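PDB 2QMA: diaminobutyrate-pyruvate transaminase and L-2,4-diaminobutyrate decarboxylase from Vibrio parahaemolyticus, which probably uses pyridoxal phosphate in its C-terminal, glutamate-decarboxylase-like domain, present here, to decarboxylate L-2,4-diaminobutyrate, while the complete protein probably also acts as a transaminase. Local coordinates for residues Q169-G174 with W290-G295; A401-V406 with F470-P475. All coordinates share one frame; numbering follows the deposited sequence.

Contact 1: residues Q169-G174 with W290-G295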
loop_
_atom_site.group_PDB
_atom_site.type_symbol
_atom_site.label_atom_id
_atom_site.label_comp_id
_atom_site.label_asym_id
_atom_site.label_seq_id
_atom_site.Cartn_x
_atom_site.Cartn_y
_atom_site.Cartn_z
ATOM N N GLN A 169 1.503 7.643 -4.343
ATOM C CA GLN A 169 2.366 7.828 -3.204
ATOM C C GLN A 169 3.749 8.300 -3.671
ATOM O O GLN A 169 4.426 9.093 -2.982
ATOM C CB GLN A 169 2.435 6.541 -2.371
ATOM C CG GLN A 169 3.470 6.549 -1.256
ATOM C CD GLN A 169 3.286 5.355 -0.344
ATOM O OE1 GLN A 169 3.938 4.333 -0.514
ATOM N NE2 GLN A 169 2.342 5.460 0.597
ATOM N N SER A 170 4.202 7.782 -4.814
ATOM C CA SER A 170 5.504 8.185 -5.309
ATOM C C SER A 170 5.495 9.663 -5.700
ATOM O O SER A 170 6.399 10.390 -5.295
ATOM C CB SER A 170 5.993 7.308 -6.463
ATOM O OG SER A 170 6.225 5.960 -6.017
ATOM N N ASN A 171 4.476 10.100 -6.449
ATOM C CA ASN A 171 4.315 11.535 -6.754
ATOM C C ASN A 171 4.314 12.442 -5.536
ATOM O O ASN A 171 5.043 13.411 -5.489
ATOM C CB ASN A 171 3.081 11.798 -7.612
ATOM C CG ASN A 171 3.304 11.454 -9.055
ATOM O OD1 ASN A 171 4.437 11.186 -9.494
ATOM N ND2 ASN A 171 2.220 11.468 -9.833
ATOM N N GLN A 172 3.527 12.064 -4.533
ATOM C CA GLN A 172 3.386 12.830 -3.327
ATOM C C GLN A 172 4.748 12.889 -2.613
ATOM O O GLN A 172 5.159 13.944 -2.177
ATOM C CB GLN A 172 2.264 12.203 -2.467
ATOM C CG GLN A 172 2.330 12.492 -0.958
ATOM C CD GLN A 172 1.363 11.616 -0.207
ATOM O OE1 GLN A 172 0.767 10.697 -0.787
ATOM N NE2 GLN A 172 1.210 11.872 1.102
HETATM N N MSE A 173 5.462 11.774 -2.580
HETATM C CA MSE A 173 6.738 11.751 -1.883
HETATM C C MSE A 173 7.802 12.561 -2.617
HETATM O O MSE A 173 8.505 13.313 -1.994
HETATM C CB MSE A 173 7.195 10.330 -1.651
HETATM C CG MSE A 173 6.591 9.753 -0.400
HETATM SE SE MSE A 173 7.159 7.978 -0.178
HETATM C CE MSE A 173 9.002 8.061 -0.856
ATOM N N GLY A 174 7.888 12.422 -3.945
ATOM C CA GLY A 174 8.850 13.207 -4.746
ATOM C C GLY A 174 8.626 14.701 -4.505
ATOM O O GLY A 174 9.574 15.454 -4.256
ATOM N N TRP A 290 13.623 21.618 -8.411
ATOM C CA TRP A 290 13.575 20.145 -8.381
ATOM C C TRP A 290 12.715 19.620 -9.553
ATOM O O TRP A 290 11.531 19.959 -9.648
ATOM C CB TRP A 290 12.865 19.792 -7.081
ATOM C CG TRP A 290 12.760 18.374 -6.768
ATOM C CD1 TRP A 290 11.941 17.430 -7.385
ATOM C CD2 TRP A 290 13.435 17.688 -5.703
ATOM N NE1 TRP A 290 12.118 16.204 -6.779
ATOM C CE2 TRP A 290 13.009 16.331 -5.743
ATOM C CE3 TRP A 290 14.373 18.082 -4.736
ATOM C CZ2 TRP A 290 13.510 15.352 -4.858
ATOM C CZ3 TRP A 290 14.848 17.130 -3.857
ATOM C CH2 TRP A 290 14.429 15.781 -3.923
HETATM N N MSE A 291 13.285 18.763 -10.406
HETATM C CA MSE A 291 12.507 18.138 -11.447
HETATM C C MSE A 291 12.116 16.772 -10.958
HETATM O O MSE A 291 12.981 15.932 -10.644
HETATM C CB MSE A 291 13.245 17.982 -12.776
HETATM C CG MSE A 291 12.292 17.142 -13.773
HETATM SE SE MSE A 291 13.042 16.974 -15.566
HETATM C CE MSE A 291 14.481 15.724 -15.231
ATOM N N HIS A 292 10.816 16.573 -10.901
ATOM C CA HIS A 292 10.237 15.273 -10.566
ATOM C C HIS A 292 9.705 14.692 -11.868
ATOM O O HIS A 292 8.898 15.345 -12.567
ATOM C CB HIS A 292 9.132 15.384 -9.475
ATOM C CG HIS A 292 8.383 14.090 -9.287
ATOM N ND1 HIS A 292 8.923 13.000 -8.637
ATOM C CD2 HIS A 292 7.150 13.697 -9.720
ATOM C CE1 HIS A 292 8.068 11.991 -8.677
ATOM N NE2 HIS A 292 6.969 12.396 -9.291
ATOM N N VAL A 293 10.126 13.465 -12.197
ATOM C CA VAL A 293 9.612 12.803 -13.420
ATOM C C VAL A 293 8.486 11.835 -13.044
ATOM O O VAL A 293 8.716 10.881 -12.309
ATOM C CB VAL A 293 10.708 12.081 -14.238
ATOM C CG1 VAL A 293 10.006 11.269 -15.408
ATOM C CG2 VAL A 293 11.734 13.087 -14.780
ATOM N N ASP A 294 7.265 12.088 -13.518
ATOM C CA ASP A 294 6.204 11.132 -13.291
ATOM C C ASP A 294 6.262 10.073 -14.421
ATOM O O ASP A 294 5.676 10.248 -15.523
ATOM C CB ASP A 294 4.832 11.829 -13.216
ATOM C CG ASP A 294 3.660 10.841 -12.957
ATOM O OD1 ASP A 294 3.887 9.610 -12.898
ATOM O OD2 ASP A 294 2.497 11.315 -12.841
ATOM N N GLY A 295 6.941 8.962 -14.163
ATOM C CA GLY A 295 6.992 7.950 -15.203
ATOM C C GLY A 295 6.128 6.758 -14.933
ATOM O O GLY A 295 6.472 5.669 -15.375
#

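Contact 2: residues A401-V406 with F470-P475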
loop_
_atom_site.group_PDB
_atom_site.type_symbol
_atom_site.label_atom_id
_atom_site.label_comp_id
_atom_site.label_asym_id
_atom_site.label_seq_id
_atom_site.Cartn_x
_atom_site.Cartn_y
_atom_site.Cartn_z
ATOM N N ALA A 401 4.362 -0.316 -31.868
ATOM C CA ALA A 401 4.063 -0.581 -33.279
ATOM C C ALA A 401 2.589 -0.897 -33.487
ATOM O O ALA A 401 2.001 -0.442 -34.475
ATOM C CB ALA A 401 4.924 -1.725 -33.839
ATOM N N GLN A 402 2.022 -1.735 -32.616
ATOM C CA GLN A 402 0.624 -2.173 -32.771
ATOM C C GLN A 402 -0.353 -1.021 -32.595
ATOM O O GLN A 402 -1.371 -0.938 -33.282
ATOM C CB GLN A 402 0.293 -3.260 -31.758
ATOM C CG GLN A 402 -1.133 -3.723 -31.793
ATOM C CD GLN A 402 -1.274 -4.998 -31.050
ATOM O OE1 GLN A 402 -1.376 -4.988 -29.821
ATOM N NE2 GLN A 402 -1.282 -6.134 -31.782
ATOM N N THR A 403 -0.050 -0.141 -31.652
ATOM C CA THR A 403 -0.871 1.035 -31.439
ATOM C C THR A 403 -0.964 1.858 -32.732
ATOM O O THR A 403 -2.038 2.367 -33.042
ATOM C CB THR A 403 -0.316 1.877 -30.243
ATOM O OG1 THR A 403 -0.286 1.049 -29.072
ATOM C CG2 THR A 403 -1.155 3.109 -30.001
ATOM N N LEU A 404 0.153 1.997 -33.467
ATOM C CA LEU A 404 0.158 2.755 -34.714
ATOM C C LEU A 404 -0.707 2.035 -35.751
ATOM O O LEU A 404 -1.442 2.658 -36.548
ATOM C CB LEU A 404 1.587 2.941 -35.232
ATOM C CG LEU A 404 2.457 3.761 -34.259
ATOM C CD1 LEU A 404 3.910 3.735 -34.683
ATOM C CD2 LEU A 404 1.943 5.200 -34.145
ATOM N N GLU A 405 -0.622 0.712 -35.727
ATOM C CA GLU A 405 -1.420 -0.118 -36.634
ATOM C C GLU A 405 -2.931 -0.016 -36.381
ATOM O O GLU A 405 -3.721 0.028 -37.336
ATOM C CB GLU A 405 -0.961 -1.566 -36.527
ATOM C CG GLU A 405 0.391 -1.815 -37.195
ATOM C CD GLU A 405 0.846 -3.255 -37.049
ATOM O OE1 GLU A 405 0.204 -4.053 -36.315
ATOM O OE2 GLU A 405 1.865 -3.582 -37.676
ATOM N N VAL A 406 -3.322 -0.005 -35.107
ATOM C CA VAL A 406 -4.726 0.178 -34.702
ATOM C C VAL A 406 -5.228 1.573 -35.073
ATOM O O VAL A 406 -6.313 1.694 -35.612
ATOM C CB VAL A 406 -4.952 -0.145 -33.211
ATOM C CG1 VAL A 406 -6.411 0.241 -32.721
ATOM C CG2 VAL A 406 -4.631 -1.623 -32.960
ATOM N N PHE A 470 -8.708 3.279 -26.005
ATOM C CA PHE A 470 -8.032 2.017 -25.797
ATOM C C PHE A 470 -6.715 2.387 -25.086
ATOM O O PHE A 470 -5.950 3.248 -25.571
ATOM C CB PHE A 470 -7.614 1.335 -27.125
ATOM C CG PHE A 470 -8.739 0.858 -28.034
ATOM C CD1 PHE A 470 -10.045 0.639 -27.585
ATOM C CD2 PHE A 470 -8.432 0.538 -29.361
ATOM C CE1 PHE A 470 -11.051 0.136 -28.495
ATOM C CE2 PHE A 470 -9.406 0.034 -30.248
ATOM C CZ PHE A 470 -10.716 -0.145 -29.817
ATOM N N THR A 471 -6.439 1.695 -23.990
ATOM C CA THR A 471 -5.111 1.618 -23.399
ATOM C C THR A 471 -4.571 0.215 -23.644
ATOM O O THR A 471 -4.956 -0.764 -22.957
ATOM C CB THR A 471 -5.168 1.977 -21.906
ATOM O OG1 THR A 471 -5.715 3.295 -21.798
ATOM C CG2 THR A 471 -3.748 1.992 -21.291
ATOM N N ILE A 472 -3.765 0.088 -24.691
ATOM C CA ILE A 472 -3.255 -1.228 -25.080
ATOM C C ILE A 472 -2.089 -1.668 -24.186
ATOM O O ILE A 472 -1.005 -1.053 -24.177
ATOM C CB ILE A 472 -2.828 -1.287 -26.565
ATOM C CG1 ILE A 472 -3.932 -0.715 -27.474
ATOM C CG2 ILE A 472 -2.462 -2.758 -26.943
ATOM C CD1 ILE A 472 -3.435 -0.283 -28.895
ATOM N N LEU A 473 -2.309 -2.718 -23.414
ATOM C CA LEU A 473 -1.258 -3.187 -22.513
ATOM C C LEU A 473 -0.875 -4.611 -22.775
ATOM O O LEU A 473 0.294 -4.953 -22.745
ATOM C CB LEU A 473 -1.634 -3.041 -21.038
ATOM C CG LEU A 473 -1.803 -1.646 -20.409
ATOM C CD1 LEU A 473 -2.121 -1.745 -18.902
ATOM C CD2 LEU A 473 -0.587 -0.724 -20.676
ATOM N N ASN A 474 -1.874 -5.454 -22.994
ATOM C CA ASN A 474 -1.627 -6.875 -23.219
ATOM C C ASN A 474 -0.778 -7.031 -24.503
ATOM O O ASN A 474 -1.194 -6.570 -25.574
ATOM C CB ASN A 474 -2.960 -7.604 -23.327
ATOM C CG ASN A 474 -2.814 -9.106 -23.412
ATOM O OD1 ASN A 474 -1.765 -9.636 -23.803
ATOM N ND2 ASN A 474 -3.883 -9.815 -23.053
ATOM N N PRO A 475 0.429 -7.639 -24.386
ATOM C CA PRO A 475 1.307 -7.745 -25.560
ATOM C C PRO A 475 0.946 -8.923 -26.470
ATOM O O PRO A 475 1.646 -9.193 -27.460
ATOM C CB PRO A 475 2.705 -7.881 -24.930
ATOM C CG PRO A 475 2.448 -8.658 -23.634
ATOM C CD PRO A 475 1.037 -8.251 -23.191
#

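Contact 1: residues Q169-G174 with W290-G295
Asn171 reaches out from the helix and holds two side chains of the strand at once, its carbonyl on His292 and its amide NH2 on Asp294. The first bond runs from His292 NE2 to Asn171 OD1 (2.8 Å) and is nearly straight. The amide oxygen lies at the ring edge, in the imidazole plane, while the amide itself is turned 86° from the ring. The ring nitrogen thus comes in somewhat tilted from the amide's own plane. Asn171 ND2 meets Asp294 OD2 at 3.0 Å, and the two flat groups are again almost perpendicular. The carboxylate oxygen is approached from above its plane, 77° out of it, although it stays close to the plane of the amide. One asparagine is therefore fixed in rotation by two partners, with Ser320 and Thr214 adding bonds to its oxygen and nitrogen.

His292 extends to the helix with CG anti to its backbone N (chi1 171°). Its other nitrogen bonds Ser318, so both ring nitrogens are satisfied. Gly174, which has no side chain, brings its CA to 3.9 Å from His292 ND1. Further along, Trp290 NE1 passes 3.7 Å from Gly174 O but bonds Ser318, and its indole stacks on His317.

Residues 169-174, on helix 167-187, run antiparallel to strand 290-295, the middle strand of the seven-stranded mixed sheet, with axes 9.2 Å apart at closest. The Asp294 side chain lies about 7 Å from that of Lys325, the predicted cofactor lysine, to which no cofactor is attached. This is the fold type I PLP-enzyme layout, in which the aspartate of this strand, as in relatives, probably faces the pyridine nitrogen; Asn171, bonded to its OD2, would then lie in the second shell and could help to position it.

Contact 2: residues A401-V406 with F470-P475
Ile472 lays its CD1 methyl against the flank of Thr403, 3.4 Å from Thr403 OG1 and 3.8 Å from Thr403 CA, the two side chains running alongside each other in opposite senses. The hydroxyl is not left without a partner beside this methyl, because it bonds back to Leu399 O within its own helix. The other branch of the isoleucine, CG2, touches Gln402 OE1 at 3.8 Å. That glutamine stretches out from the helix, CG anti to the backbone N (chi1 177°), and its NE2 bonds Leu477 O, just after residues 470-475.

Helix 389-411 here packs on the four-stranded antiparallel sheet of the small C-terminal part of the fold, at the point where strand 465-471 gives way to a loop. The CB atoms of Phe470 and Ile472 both face the helix, whereas the CB of Thr471 between them points away, and its hydroxyl bonds Ala105 O. Val406 sets its CG1 methyl at the edge of the Phe470 ring, 3.9 Å from Phe470 CE2. Phe429 packs edge-to-face with the same ring, and Phe482 of helix 479-495 touches Gln402, Val406 and Ile472.

Both contacts are buried and both set a helix against a sheet, yet they share no helix, strand or sheet. Contact 1 sets a helix on the central strand of the seven-stranded mixed sheet of the large part, which carries the predicted cofactor lysine, and contact 2 lies on the antiparallel sheet of the small C-terminal part. Their centres are 27 Å apart, their nearest atoms about 11 Å, and contact 1 closes along the chain before contact 2 opens. The chemistry follows the place: near that lysine, directed hydrogen bonds fix the orientation of polar groups, whereas away from it methyls and a phenyl edge join the elements without a single hydrogen bond between the two segments.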